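Long-range contacts in phosphoethanolamine N-methyltransferase 1 (Haemonchus contortus, PDB 4KRG), which probably transfers a methyl group from S-adenosylmethionine to phosphoethanolamine, an early step of phosphocholine biosynthesis in this nematode: residues A[370-374]-A[395-401]; A[292-298]-A[321-325]; A[286-291]-A[400-404]. All coordinates share one frame; numbering follows the deposited sequence.

Interaction 1: residues A[370-374]-A[395-401]; sequences ASFDC and IMKPEAK. With BOG (octyl beta-D-glucopyranoside), chain E.
The F372 ring takes the I395 carbonyl at its edge, in plane, with I395 O 3.4 Å from CD2 of F372. Over one face lies the start of an octyl glucoside's alkyl chain, C1' standing 3.9 Å above the ring centre. W365 of helix 358-367 packs edge-to-face on the same ring. Selenomethionine M396 comes in obliquely; its bent chain brings CE to 3.6 Å from F372 CB. Here the start of strand 372-378 pairs in parallel with the short, weakly bonded strand 396-397, just before the type II turn K397-A400 that leads into strand 400-408: F372 N donates to I395 O (2.8 Å), and F372 O accepts from K397 N (3.0 Å). K397 sets out with CG anti to its carbonyl carbon (chi1 -67°) and stays extended alongside D373, and the salt bridge from K397 NZ reaches the syn side of D373 OD1 at 3.1 Å, 21° out of the carboxylate plane. NZ also donates to the sugar's O4 (2.7 Å), while T297 N donates to D373 OD2. The carboxylate is therefore fixed in rotation through both oxygens and the ammonium is shared between protein and detergent, whereas S371 O is buried without a polar partner.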
loop_
_atom_site.group_PDB
_atom_site.type_symbol
_atom_site.label_atom_id
_atom_site.label_comp_id
_atom_site.label_asym_id
_atom_site.label_seq_id
_atom_site.Cartn_x
_atom_site.Cartn_y
_atom_site.Cartn_z
ATOM N N ALA A 370 -15.998 9.042 -3.809
ATOM C CA ALA A 370 -15.646 8.664 -5.169
ATOM C C ALA A 370 -16.864 8.153 -5.917
ATOM O O ALA A 370 -17.723 7.482 -5.351
ATOM C CB ALA A 370 -14.570 7.602 -5.160
ATOM N N SER A 371 -16.927 8.479 -7.202
ATOM C CA SER A 371 -17.904 7.881 -8.095
ATOM C C SER A 371 -17.181 7.479 -9.380
ATOM O O SER A 371 -16.999 8.290 -10.285
ATOM C CB SER A 371 -19.046 8.852 -8.375
ATOM O OG SER A 371 -19.823 9.066 -7.206
ATOM N N PHE A 372 -16.745 6.225 -9.445
ATOM C CA PHE A 372 -16.027 5.740 -10.617
ATOM C C PHE A 372 -16.969 5.633 -11.803
ATOM O O PHE A 372 -18.184 5.624 -11.627
ATOM C CB PHE A 372 -15.396 4.384 -10.331
ATOM C CG PHE A 372 -14.272 4.437 -9.344
ATOM C CD1 PHE A 372 -12.959 4.525 -9.779
ATOM C CD2 PHE A 372 -14.521 4.399 -7.981
ATOM C CE1 PHE A 372 -11.914 4.573 -8.873
ATOM C CE2 PHE A 372 -13.479 4.448 -7.072
ATOM C CZ PHE A 372 -12.175 4.534 -7.521
ATOM N N ASP A 373 -16.410 5.538 -13.007
ATOM C CA ASP A 373 -17.222 5.558 -14.227
ATOM C C ASP A 373 -17.684 4.184 -14.715
ATOM O O ASP A 373 -18.643 4.083 -15.476
ATOM C CB ASP A 373 -16.482 6.296 -15.349
ATOM C CG ASP A 373 -16.339 7.786 -15.068
ATOM O OD1 ASP A 373 -17.360 8.510 -15.158
ATOM O OD2 ASP A 373 -15.213 8.234 -14.760
ATOM N N CYS A 374 -16.994 3.137 -14.271
ATOM C CA CYS A 374 -17.294 1.766 -14.661
ATOM C C CYS A 374 -16.499 0.801 -13.785
ATOM O O CYS A 374 -15.573 1.212 -13.082
ATOM C CB CYS A 374 -16.924 1.540 -16.125
ATOM S SG CYS A 374 -15.158 1.704 -16.433
ATOM N N ILE A 395 -19.945 3.623 -4.711
ATOM C CA ILE A 395 -18.774 4.268 -5.312
ATOM C C ILE A 395 -18.841 4.321 -6.839
ATOM O O ILE A 395 -17.841 4.620 -7.488
ATOM C CB ILE A 395 -17.433 3.621 -4.879
ATOM C CG1 ILE A 395 -17.314 2.194 -5.411
ATOM C CG2 ILE A 395 -17.272 3.643 -3.373
ATOM C CD1 ILE A 395 -15.946 1.574 -5.154
HETATM N N MSE A 396 -20.017 4.039 -7.405
HETATM C CA MSE A 396 -20.233 4.114 -8.861
HETATM C C MSE A 396 -21.128 5.281 -9.248
HETATM O O MSE A 396 -22.080 5.599 -8.531
HETATM C CB MSE A 396 -20.908 2.842 -9.384
HETATM C CG MSE A 396 -20.061 1.615 -9.398
HETATM SE SE MSE A 396 -18.544 1.732 -10.632
HETATM C CE MSE A 396 -17.177 1.452 -9.290
ATOM N N LYS A 397 -20.855 5.901 -10.394
ATOM C CA LYS A 397 -21.769 6.910 -10.916
ATOM C C LYS A 397 -23.096 6.242 -11.271
ATOM O O LYS A 397 -23.150 5.022 -11.420
ATOM C CB LYS A 397 -21.169 7.623 -12.128
ATOM C CG LYS A 397 -19.961 8.466 -11.783
ATOM C CD LYS A 397 -19.778 9.641 -12.729
ATOM C CE LYS A 397 -18.385 10.233 -12.582
ATOM N NZ LYS A 397 -18.045 11.118 -13.728
ATOM N N PRO A 398 -24.179 7.029 -11.373
ATOM C CA PRO A 398 -25.430 6.426 -11.840
ATOM C C PRO A 398 -25.226 5.787 -13.205
ATOM O O PRO A 398 -24.568 6.391 -14.053
ATOM C CB PRO A 398 -26.369 7.631 -11.971
ATOM C CG PRO A 398 -25.856 8.611 -10.966
ATOM C CD PRO A 398 -24.358 8.432 -10.959
ATOM N N GLU A 399 -25.757 4.581 -13.390
ATOM C CA GLU A 399 -25.712 3.864 -14.669
ATOM C C GLU A 399 -24.319 3.416 -15.102
ATOM O O GLU A 399 -24.110 3.100 -16.269
ATOM C CB GLU A 399 -26.357 4.683 -15.793
ATOM C CG GLU A 399 -27.729 5.244 -15.457
ATOM C CD GLU A 399 -28.443 5.807 -16.671
ATOM O OE1 GLU A 399 -27.962 6.811 -17.240
ATOM O OE2 GLU A 399 -29.481 5.235 -17.065
ATOM N N ALA A 400 -23.370 3.393 -14.174
ATOM C CA ALA A 400 -22.043 2.877 -14.477
ATOM C C ALA A 400 -22.195 1.457 -15.009
ATOM O O ALA A 400 -23.021 0.694 -14.511
ATOM C CB ALA A 400 -21.185 2.882 -13.240
ATOM N N LYS A 401 -21.419 1.113 -16.032
ATOM C CA LYS A 401 -21.477 -0.222 -16.616
ATOM C C LYS A 401 -20.392 -1.093 -16.013
ATOM O O LYS A 401 -19.330 -0.602 -15.636
ATOM C CB LYS A 401 -21.293 -0.155 -18.128
ATOM C CG LYS A 401 -22.380 0.622 -18.852
ATOM C CD LYS A 401 -22.071 0.752 -20.335
ATOM C CE LYS A 401 -22.947 1.809 -20.976
ATOM N NZ LYS A 401 -24.371 1.557 -20.667
HETATM C C1 BOG E . -13.962 10.202 -9.628
HETATM O O1 BOG E . -12.950 9.823 -8.770
HETATM C C2 BOG E . -14.684 11.430 -9.110
HETATM O O2 BOG E . -15.328 11.096 -7.891
HETATM C C3 BOG E . -15.697 11.895 -10.100
HETATM O O3 BOG E . -16.332 13.112 -9.616
HETATM C C4 BOG E . -15.087 12.138 -11.442
HETATM O O4 BOG E . -16.098 12.512 -12.399
HETATM C C5 BOG E . -14.367 10.893 -11.939
HETATM O O5 BOG E . -13.360 10.457 -10.960
HETATM C C6 BOG E . -13.689 11.154 -13.210
HETATM O O6 BOG E . -13.956 10.083 -14.061
HETATM C "C1'" BOG E . -12.749 8.410 -8.746
HETATM C "C2'" BOG E . -11.629 8.113 -7.715
HETATM C "C3'" BOG E . -10.349 8.869 -8.032
HETATM C "C4'" BOG E . -9.174 8.170 -8.326
HETATM C "C5'" BOG E . -8.157 8.805 -9.316
HETATM C "C6'" BOG E . -6.842 8.021 -9.425
HETATM C "C7'" BOG E . -6.839 6.966 -10.558
HETATM C "C8'" BOG E . -5.943 7.368 -11.679
HETATM O O HOH W 1 -19.769 3.353 -17.973
#

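Interaction 2: residues A[292-298]-A[321-325]; sequences VPKNSTA and FTCNV. With BOG (octyl beta-D-glucopyranoside), chain E; BOG (octyl beta-D-glucopyranoside), chain F.
This is a parallel strand pairing at the N-terminal ends of the two strands of a beta-alpha-beta unit: strand 297-302, helix 314-321 and strand 324-329. T297 faces N324 and A298 faces V325 in the bridges. S296 O accepts from N324 N (2.7 Å), and N324 O in turn accepts from A298 N (2.8 Å), so N324 is gripped through both its backbone groups. Ahead of the strands the pairing continues between loops. T322, leaving the helix with positive phi, turns its carbonyl to N295 N, whose bond to T322 O is 2.6 Å long. The facing loop is a type II turn from P293 to S296, locked from within: S296 OG sits between its own backbone N and carbonyl carbon (chi1 60°) and donates to P293 O at 2.6 Å, an oxygen that also accepts from S296 N. Just before the turn, V292 crosses F321 at about a right angle. With V292 CG1 placed anti to the backbone N (chi1 -173°), that methyl touches both F321 CB and C323 SG, each at 3.6 Å. Water 2 lies in plane at the edge of the F321 ring and donates to both V292 O and F321 O, tying the loop to the helix end. On the exposed side T322 OG1, which donates to F321 O, rests 3.3 Å from K294 CB. The amides of N295 and N324 run side by side with planes 85° apart; N295 OD1 and N324 ND2 are 4.1 Å from each other, and water 4 connects them, weakly on the N324 side. Direct backbone bonds thus fix the register, apolar packing of V292 on F321 and C323 lies on the buried side, and water mediates much of the polar surface side.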
loop_
_atom_site.group_PDB
_atom_site.type_symbol
_atom_site.label_atom_id
_atom_site.label_comp_id
_atom_site.label_asym_id
_atom_site.label_seq_id
_atom_site.Cartn_x
_atom_site.Cartn_y
_atom_site.Cartn_z
ATOM N N VAL A 292 -16.267 2.127 -21.224
ATOM C CA VAL A 292 -15.166 2.982 -20.783
ATOM C C VAL A 292 -15.031 4.219 -21.669
ATOM O O VAL A 292 -14.335 4.191 -22.682
ATOM C CB VAL A 292 -13.832 2.219 -20.790
ATOM C CG1 VAL A 292 -12.730 3.061 -20.166
ATOM C CG2 VAL A 292 -13.967 0.931 -20.028
ATOM N N PRO A 293 -15.710 5.313 -21.300
ATOM C CA PRO A 293 -15.575 6.534 -22.105
ATOM C C PRO A 293 -14.155 7.098 -22.027
ATOM O O PRO A 293 -13.436 6.823 -21.063
ATOM C CB PRO A 293 -16.564 7.497 -21.447
ATOM C CG PRO A 293 -17.538 6.612 -20.721
ATOM C CD PRO A 293 -16.709 5.463 -20.229
ATOM N N LYS A 294 -13.751 7.870 -23.031
ATOM C CA LYS A 294 -12.412 8.451 -23.031
ATOM C C LYS A 294 -12.213 9.360 -21.824
ATOM O O LYS A 294 -13.112 10.116 -21.453
ATOM C CB LYS A 294 -12.163 9.228 -24.318
ATOM C CG LYS A 294 -12.189 8.361 -25.563
ATOM C CD LYS A 294 -12.108 9.208 -26.812
ATOM C CE LYS A 294 -12.090 8.357 -28.054
ATOM N NZ LYS A 294 -12.202 9.224 -29.255
ATOM N N ASN A 295 -11.039 9.262 -21.210
ATOM C CA ASN A 295 -10.688 10.052 -20.024
ATOM C C ASN A 295 -11.548 9.763 -18.778
ATOM O O ASN A 295 -11.589 10.561 -17.844
ATOM C CB ASN A 295 -10.671 11.557 -20.350
ATOM C CG ASN A 295 -9.975 12.385 -19.277
ATOM O OD1 ASN A 295 -8.920 11.999 -18.762
ATOM N ND2 ASN A 295 -10.580 13.509 -18.913
ATOM N N SER A 296 -12.216 8.615 -18.753
ATOM C CA SER A 296 -12.957 8.205 -17.566
ATOM C C SER A 296 -12.008 7.536 -16.570
ATOM O O SER A 296 -10.850 7.280 -16.894
ATOM C CB SER A 296 -14.090 7.260 -17.944
ATOM O OG SER A 296 -13.582 6.110 -18.575
ATOM N N THR A 297 -12.484 7.280 -15.352
ATOM C CA THR A 297 -11.718 6.492 -14.391
ATOM C C THR A 297 -12.423 5.159 -14.141
ATOM O O THR A 297 -13.558 5.123 -13.682
ATOM C CB THR A 297 -11.501 7.242 -13.059
ATOM O OG1 THR A 297 -10.810 8.473 -13.308
ATOM C CG2 THR A 297 -10.666 6.398 -12.111
ATOM N N ALA A 298 -11.745 4.070 -14.472
ATOM C CA ALA A 298 -12.290 2.730 -14.290
ATOM C C ALA A 298 -11.892 2.168 -12.927
ATOM O O ALA A 298 -10.774 2.376 -12.464
ATOM C CB ALA A 298 -11.785 1.811 -15.394
ATOM N N PHE A 321 -8.318 2.689 -24.099
ATOM C CA PHE A 321 -9.503 3.517 -23.912
ATOM C C PHE A 321 -9.209 4.926 -23.409
ATOM O O PHE A 321 -10.128 5.680 -23.100
ATOM C CB PHE A 321 -10.532 2.800 -23.037
ATOM C CG PHE A 321 -11.047 1.530 -23.653
ATOM C CD1 PHE A 321 -11.934 1.573 -24.724
ATOM C CD2 PHE A 321 -10.629 0.293 -23.184
ATOM C CE1 PHE A 321 -12.402 0.405 -25.305
ATOM C CE2 PHE A 321 -11.091 -0.878 -23.761
ATOM C CZ PHE A 321 -11.978 -0.822 -24.823
ATOM N N THR A 322 -7.926 5.278 -23.376
ATOM C CA THR A 322 -7.474 6.591 -22.920
ATOM C C THR A 322 -8.150 6.971 -21.625
ATOM O O THR A 322 -8.721 8.054 -21.512
ATOM C CB THR A 322 -7.759 7.689 -23.954
ATOM O OG1 THR A 322 -9.173 7.854 -24.102
ATOM C CG2 THR A 322 -7.148 7.319 -25.288
ATOM N N CYS A 323 -8.090 6.068 -20.652
ATOM C CA CYS A 323 -8.778 6.257 -19.387
ATOM C C CYS A 323 -7.812 6.093 -18.228
ATOM O O CYS A 323 -6.722 5.557 -18.400
ATOM C CB CYS A 323 -9.911 5.239 -19.247
ATOM S SG CYS A 323 -9.363 3.521 -19.051
ATOM N N ASN A 324 -8.218 6.556 -17.051
ATOM C CA ASN A 324 -7.442 6.332 -15.843
ATOM C C ASN A 324 -7.967 5.084 -15.145
ATOM O O ASN A 324 -9.138 4.742 -15.285
ATOM C CB ASN A 324 -7.544 7.543 -14.917
ATOM C CG ASN A 324 -7.250 8.853 -15.628
ATOM O OD1 ASN A 324 -6.307 8.952 -16.412
ATOM N ND2 ASN A 324 -8.069 9.867 -15.363
ATOM N N VAL A 325 -7.112 4.394 -14.402
ATOM C CA VAL A 325 -7.519 3.132 -13.796
ATOM C C VAL A 325 -7.043 3.035 -12.351
ATOM O O VAL A 325 -5.894 3.365 -12.049
ATOM C CB VAL A 325 -6.975 1.907 -14.590
ATOM C CG1 VAL A 325 -7.328 0.604 -13.882
ATOM C CG2 VAL A 325 -7.497 1.891 -16.014
HETATM C C1 BOG E . -13.962 10.202 -9.628
HETATM O O1 BOG E . -12.950 9.823 -8.770
HETATM C C2 BOG E . -14.684 11.430 -9.110
HETATM O O2 BOG E . -15.328 11.096 -7.891
HETATM C C3 BOG E . -15.697 11.895 -10.100
HETATM O O3 BOG E . -16.332 13.112 -9.616
HETATM C C4 BOG E . -15.087 12.138 -11.442
HETATM O O4 BOG E . -16.098 12.512 -12.399
HETATM C C5 BOG E . -14.367 10.893 -11.939
HETATM O O5 BOG E . -13.360 10.457 -10.960
HETATM C C6 BOG E . -13.689 11.154 -13.210
HETATM O O6 BOG E . -13.956 10.083 -14.061
HETATM C "C1'" BOG E . -12.749 8.410 -8.746
HETATM C "C2'" BOG E . -11.629 8.113 -7.715
HETATM C "C3'" BOG E . -10.349 8.869 -8.032
HETATM C "C4'" BOG E . -9.174 8.170 -8.326
HETATM C "C5'" BOG E . -8.157 8.805 -9.316
HETATM C "C6'" BOG E . -6.842 8.021 -9.425
HETATM C "C7'" BOG E . -6.839 6.966 -10.558
HETATM C "C8'" BOG E . -5.943 7.368 -11.679
HETATM C C1 BOG F . -10.186 0.371 -28.621
HETATM O O1 BOG F . -9.607 -0.869 -28.860
HETATM C C2 BOG F . -9.426 1.438 -29.386
HETATM O O2 BOG F . -8.108 1.528 -28.856
HETATM C C3 BOG F . -10.087 2.773 -29.317
HETATM O O3 BOG F . -9.372 3.689 -30.197
HETATM C C4 BOG F . -11.524 2.715 -29.718
HETATM O O4 BOG F . -12.160 3.989 -29.471
HETATM C C5 BOG F . -12.287 1.651 -28.944
HETATM O O5 BOG F . -11.629 0.328 -29.008
HETATM C C6 BOG F . -13.634 1.539 -29.510
HETATM O O6 BOG F . -14.568 1.800 -28.502
HETATM C "C1'" BOG F . -9.493 -1.679 -27.686
HETATM C "C2'" BOG F . -8.668 -2.967 -27.986
HETATM C "C3'" BOG F . -8.752 -3.972 -26.840
HETATM C "C4'" BOG F . -8.525 -3.547 -25.524
HETATM C "C5'" BOG F . -9.253 -4.214 -24.317
HETATM C "C6'" BOG F . -8.282 -4.595 -23.190
HETATM C "C7'" BOG F . -8.981 -5.159 -21.926
HETATM C "C8'" BOG F . -8.203 -4.890 -20.680
HETATM O O HOH W 2 -12.550 5.371 -24.372
HETATM O O HOH W 3 -7.488 9.520 -19.165
HETATM O O HOH W 4 -7.192 13.018 -16.513
HETATM O O HOH W 5 -8.476 9.669 -12.461
#

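Interaction 3: residues A[286-291]-A[400-404]; sequences AIDDEV and AKVVL. With BOG (octyl beta-D-glucopyranoside), chain F.
V403 points from strand 400-408 into the curve of the 286-291 loop and meets three side chains there, each from a different direction. Its CG1, anti to the backbone N (chi1 180°), reaches A286 CB at 3.7 Å. CG2, the other branch, comes nearest I287, at 3.9 Å from its CG1, where the two side chains cross at a slant. V291 stands at about a right angle to V403, its CG1 4.0 Å from V403 CG2. Two residues earlier on the same side of the strand, K401 lays its aliphatic chain along the loop: CD passes 4.1 Å from V291 CG2, and CE lies 3.2 Å from E290 O. A bend at chi4 (-52°) then turns the end of the chain, and the ammonium remains 5.0 Å from the carboxylate, measured from K401 NZ to E290 OE1. Within the loop an Asx motif links D288 OD1 to V291 N, with a weaker bond from E290 N to the same oxygen. D289 faces a second octyl glucoside and takes a hydrogen bond from its O6. Strand 458-465 flanks the contact: L461 packs on both A286 and V403, and K463 NZ donates to A286 O. Between the segments water 1 donates to V291 O (2.9 Å) and accepts only weakly from K401 N. The join is thus made by methyl and methylene groups, while D288 OD1 is used within the loop, V291 O by water, D289 by the glucoside and A286 O by K463; any attraction between E290 and K401 is probably only long-range.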
loop_
_atom_site.group_PDB
_atom_site.type_symbol
_atom_site.label_atom_id
_atom_site.label_comp_id
_atom_site.label_asym_id
_atom_site.label_seq_id
_atom_site.Cartn_x
_atom_site.Cartn_y
_atom_site.Cartn_z
ATOM N N ALA A 286 -16.142 -7.444 -24.759
ATOM C CA ALA A 286 -17.154 -6.966 -23.811
ATOM C C ALA A 286 -16.921 -5.532 -23.354
ATOM O O ALA A 286 -17.835 -4.873 -22.860
ATOM C CB ALA A 286 -17.245 -7.883 -22.611
ATOM N N ILE A 287 -15.695 -5.053 -23.503
ATOM C CA ILE A 287 -15.396 -3.675 -23.145
ATOM C C ILE A 287 -15.254 -2.823 -24.403
ATOM O O ILE A 287 -14.464 -3.136 -25.296
ATOM C CB ILE A 287 -14.118 -3.558 -22.293
ATOM C CG1 ILE A 287 -14.225 -4.421 -21.034
ATOM C CG2 ILE A 287 -13.864 -2.105 -21.923
ATOM C CD1 ILE A 287 -12.905 -4.562 -20.291
ATOM N N ASP A 288 -16.046 -1.758 -24.473
ATOM C CA ASP A 288 -15.992 -0.809 -25.575
ATOM C C ASP A 288 -16.013 0.589 -24.985
ATOM O O ASP A 288 -16.005 0.732 -23.767
ATOM C CB ASP A 288 -17.174 -1.025 -26.523
ATOM C CG ASP A 288 -18.499 -1.161 -25.792
ATOM O OD1 ASP A 288 -18.732 -0.414 -24.824
ATOM O OD2 ASP A 288 -19.316 -2.020 -26.184
ATOM N N ASP A 289 -16.060 1.617 -25.827
ATOM C CA ASP A 289 -16.054 2.993 -25.320
ATOM C C ASP A 289 -17.412 3.460 -24.779
ATOM O O ASP A 289 -17.557 4.607 -24.365
ATOM C CB ASP A 289 -15.506 3.979 -26.361
ATOM C CG ASP A 289 -16.373 4.065 -27.598
ATOM O OD1 ASP A 289 -16.945 3.027 -28.004
ATOM O OD2 ASP A 289 -16.474 5.174 -28.170
ATOM N N GLU A 290 -18.400 2.572 -24.777
ATOM C CA GLU A 290 -19.632 2.816 -24.038
ATOM C C GLU A 290 -19.472 2.348 -22.589
ATOM O O GLU A 290 -20.051 2.931 -21.678
ATOM C CB GLU A 290 -20.825 2.126 -24.706
ATOM C CG GLU A 290 -21.357 2.846 -25.939
ATOM C CD GLU A 290 -22.084 4.135 -25.597
ATOM O OE1 GLU A 290 -22.924 4.119 -24.670
ATOM O OE2 GLU A 290 -21.817 5.165 -26.256
ATOM N N VAL A 291 -18.681 1.296 -22.381
ATOM C CA VAL A 291 -18.327 0.864 -21.031
ATOM C C VAL A 291 -17.281 1.795 -20.429
ATOM O O VAL A 291 -17.394 2.205 -19.272
ATOM C CB VAL A 291 -17.788 -0.582 -21.010
ATOM C CG1 VAL A 291 -17.304 -0.946 -19.620
ATOM C CG2 VAL A 291 -18.861 -1.550 -21.471
ATOM N N ALA A 400 -23.370 3.393 -14.174
ATOM C CA ALA A 400 -22.043 2.877 -14.477
ATOM C C ALA A 400 -22.195 1.457 -15.009
ATOM O O ALA A 400 -23.021 0.694 -14.511
ATOM C CB ALA A 400 -21.185 2.882 -13.240
ATOM N N LYS A 401 -21.419 1.113 -16.032
ATOM C CA LYS A 401 -21.477 -0.222 -16.616
ATOM C C LYS A 401 -20.392 -1.093 -16.013
ATOM O O LYS A 401 -19.330 -0.602 -15.636
ATOM C CB LYS A 401 -21.293 -0.155 -18.128
ATOM C CG LYS A 401 -22.380 0.622 -18.852
ATOM C CD LYS A 401 -22.071 0.752 -20.335
ATOM C CE LYS A 401 -22.947 1.809 -20.976
ATOM N NZ LYS A 401 -24.371 1.557 -20.667
ATOM N N VAL A 402 -20.659 -2.389 -15.914
ATOM C CA VAL A 402 -19.676 -3.315 -15.376
ATOM C C VAL A 402 -19.446 -4.454 -16.361
ATOM O O VAL A 402 -20.304 -4.755 -17.192
ATOM C CB VAL A 402 -20.104 -3.884 -14.007
ATOM C CG1 VAL A 402 -20.480 -2.760 -13.054
ATOM C CG2 VAL A 402 -21.274 -4.845 -14.172
ATOM N N VAL A 403 -18.266 -5.057 -16.279
ATOM C CA VAL A 403 -17.924 -6.234 -17.065
ATOM C C VAL A 403 -17.210 -7.199 -16.129
ATOM O O VAL A 403 -16.203 -6.844 -15.513
ATOM C CB VAL A 403 -17.010 -5.888 -18.269
ATOM C CG1 VAL A 403 -16.673 -7.138 -19.067
ATOM C CG2 VAL A 403 -17.668 -4.865 -19.172
ATOM N N LEU A 404 -17.743 -8.407 -15.998
ATOM C CA LEU A 404 -17.162 -9.391 -15.092
ATOM C C LEU A 404 -16.719 -10.629 -15.853
ATOM O O LEU A 404 -17.464 -11.141 -16.679
ATOM C CB LEU A 404 -18.178 -9.808 -14.031
ATOM C CG LEU A 404 -18.898 -8.676 -13.309
ATOM C CD1 LEU A 404 -19.955 -9.241 -12.381
ATOM C CD2 LEU A 404 -17.911 -7.822 -12.538
HETATM C C1 BOG F . -10.186 0.371 -28.621
HETATM O O1 BOG F . -9.607 -0.869 -28.860
HETATM C C2 BOG F . -9.426 1.438 -29.386
HETATM O O2 BOG F . -8.108 1.528 -28.856
HETATM C C3 BOG F . -10.087 2.773 -29.317
HETATM O O3 BOG F . -9.372 3.689 -30.197
HETATM C C4 BOG F . -11.524 2.715 -29.718
HETATM O O4 BOG F . -12.160 3.989 -29.471
HETATM C C5 BOG F . -12.287 1.651 -28.944
HETATM O O5 BOG F . -11.629 0.328 -29.008
HETATM C C6 BOG F . -13.634 1.539 -29.510
HETATM O O6 BOG F . -14.568 1.800 -28.502
HETATM C "C1'" BOG F . -9.493 -1.679 -27.686
HETATM C "C2'" BOG F . -8.668 -2.967 -27.986
HETATM C "C3'" BOG F . -8.752 -3.972 -26.840
HETATM C "C4'" BOG F . -8.525 -3.547 -25.524
HETATM C "C5'" BOG F . -9.253 -4.214 -24.317
HETATM C "C6'" BOG F . -8.282 -4.595 -23.190
HETATM C "C7'" BOG F . -8.981 -5.159 -21.926
HETATM C "C8'" BOG F . -8.203 -4.890 -20.680
HETATM O O HOH W 1 -19.769 3.353 -17.973
#

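The three contacts tie together the start of neighbouring strands 324-329, 297-302, 372-378 and 400-408; the centres of the contacts lie about 11 to 12 Å apart. Interaction 1 meets interaction 2 through D373 OD2 and T297 N, 3.0 Å apart, and through C374 SG packed 3.5 Å from A298 CB; the same octyl glucoside touches both. Interaction 3 shares A400, K401 and water 1 with interaction 1, and V291 O lies 3.3 Å from C374 CB. I287 links interactions 3 and 2, its CG2 being 3.6 Å from V292 CG2, and a second octyl glucoside touches both. The phosphoethanolamine and S-adenosylhomocysteine pockets are formed by residues between 13 and 186, none of them in these contacts.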